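Local coordinates for uncharacterized protein (Trypanosoma congolense, PDB 4E40) that probably serves as a cell-surface receptor that takes up haptoglobin-bound hemoglobin, a heme source for the trypanosome, this chain being its elongated helical bundle, probably most of the extracellular part, at residues A[168-171]-A[172-176]. Numbering follows the deposited sequence.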
loop_
_atom_site.group_PDB
_atom_site.type_symbol
_atom_site.label_atom_id
_atom_site.label_comp_id
_atom_site.label_asym_id
_atom_site.label_seq_id
_atom_site.Cartn_x
_atom_site.Cartn_y
_atom_site.Cartn_z
ATOM N N TYR A 168 1.028 21.204 -9.215
ATOM C CA TYR A 168 0.356 19.918 -9.181
ATOM C C TYR A 168 1.296 18.740 -9.384
ATOM O O TYR A 168 0.851 17.633 -9.622
ATOM C CB TYR A 168 -0.734 19.871 -10.292
ATOM C CG TYR A 168 -2.015 20.573 -9.848
ATOM C CD1 TYR A 168 -3.082 19.754 -9.343
ATOM C CD2 TYR A 168 -2.165 21.924 -9.984
ATOM C CE1 TYR A 168 -4.265 20.306 -8.909
ATOM C CE2 TYR A 168 -3.381 22.520 -9.549
ATOM C CZ TYR A 168 -4.387 21.674 -9.029
ATOM O OH TYR A 168 -5.619 22.233 -8.613
ATOM N N ASP A 169 2.615 19.028 -9.403
ATOM C CA ASP A 169 3.558 17.972 -9.687
ATOM C C ASP A 169 4.570 17.826 -8.549
ATOM O O ASP A 169 5.667 17.288 -8.766
ATOM C CB ASP A 169 4.319 18.354 -10.933
ATOM C CG ASP A 169 3.370 18.638 -12.101
ATOM O OD1 ASP A 169 2.462 17.832 -12.303
ATOM O OD2 ASP A 169 3.589 19.654 -12.750
ATOM N N VAL A 170 4.124 18.146 -7.346
ATOM C CA VAL A 170 5.101 18.145 -6.182
ATOM C C VAL A 170 5.484 16.736 -5.801
ATOM O O VAL A 170 4.663 15.786 -5.720
ATOM C CB VAL A 170 4.522 18.846 -4.964
ATOM C CG1 VAL A 170 5.494 18.744 -3.749
ATOM C CG2 VAL A 170 4.303 20.265 -5.295
ATOM N N THR A 171 6.798 16.583 -5.517
ATOM C CA THR A 171 7.352 15.379 -4.942
ATOM C C THR A 171 8.211 15.769 -3.744
ATOM O O THR A 171 8.585 16.927 -3.594
ATOM C CB THR A 171 8.236 14.563 -5.910
ATOM O OG1 THR A 171 9.353 15.346 -6.305
ATOM C CG2 THR A 171 7.452 14.231 -7.180
ATOM N N ALA A 172 8.532 14.764 -2.909
ATOM C CA ALA A 172 9.489 15.089 -1.826
ATOM C C ALA A 172 10.803 15.614 -2.426
ATOM O O ALA A 172 11.411 16.517 -1.849
ATOM C CB ALA A 172 9.750 13.833 -0.925
ATOM N N LYS A 173 11.232 15.080 -3.542
ATOM C CA LYS A 173 12.440 15.544 -4.189
ATOM C C LYS A 173 12.332 16.977 -4.645
ATOM O O LYS A 173 13.248 17.789 -4.381
ATOM C CB LYS A 173 12.723 14.611 -5.381
ATOM C CG LYS A 173 13.981 15.013 -6.135
ATOM C CD LYS A 173 14.192 14.059 -7.335
ATOM C CE LYS A 173 15.483 14.419 -8.083
ATOM N NZ LYS A 173 15.673 13.441 -9.210
ATOM N N SER A 174 11.221 17.334 -5.306
ATOM C CA SER A 174 11.154 18.710 -5.768
ATOM C C SER A 174 10.947 19.704 -4.614
ATOM O O SER A 174 11.487 20.810 -4.653
ATOM C CB SER A 174 10.031 18.896 -6.851
ATOM O OG SER A 174 8.740 18.795 -6.209
ATOM N N LEU A 175 10.262 19.293 -3.542
ATOM C CA LEU A 175 10.069 20.199 -2.443
ATOM C C LEU A 175 11.426 20.430 -1.747
ATOM O O LEU A 175 11.711 21.547 -1.366
ATOM C CB LEU A 175 9.017 19.625 -1.497
ATOM C CG LEU A 175 8.825 20.448 -0.219
ATOM C CD1 LEU A 175 8.386 21.909 -0.508
ATOM C CD2 LEU A 175 7.791 19.734 0.659
ATOM N N ALA A 176 12.164 19.317 -1.550
ATOM C CA ALA A 176 13.495 19.506 -0.914
ATOM C C ALA A 176 14.378 20.429 -1.736
ATOM O O ALA A 176 15.087 21.278 -1.145
ATOM C CB ALA A 176 14.144 18.133 -0.723
#
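Ser-174 OG is gripped by two N-H groups: the backbone N of Thr-171, 3.0 Å away, and the side-chain amide of Gln-24 on helix 12-26. The first of these bonds is one half of a capping box, the reciprocal pair that starts helix 172-180 where the loop after helix 153-160 ends. It is almost straight, with an N-H...O angle of 176°. Thr-171, at the N-cap, supplies the other half: its OG1 accepts from Ser-174 N at 2.9 Å. Both residues suit their places because a short hydroxyl side chain can curl back to the main chain. In Thr-171 the OG1 sits between its own N and carbonyl carbon (chi1 62°), facing the first turn, and CG2 lies beside the backbone N. Ser-174 holds OG in the corresponding rotamer (chi1 71°), which turns the hydroxyl back toward the loop. Between them the two side chains take up the N-H of Ser-174, in the first turn, and the N-H of the N-cap residue, Thr-171. The regular helical pattern then begins with Leu-175 N bonded to Thr-171 O at 2.9 Å. Apolar residues fix this turn against the bundle. Val-170, buried just before the cap, touches Gln-24, while Leu-175 reaches Leu-21 and Leu-25 of helix 12-26 and Ile-198 and Leu-199 of helix 192-246. Lys-173 suits the exposed side, its extended chain leading outward from a CB that passes 3.6 Å from Thr-171 OG1. Next to the box, Val-170 CG1 lies 4.3 Å from Leu-175 CB, a loose apolar contact.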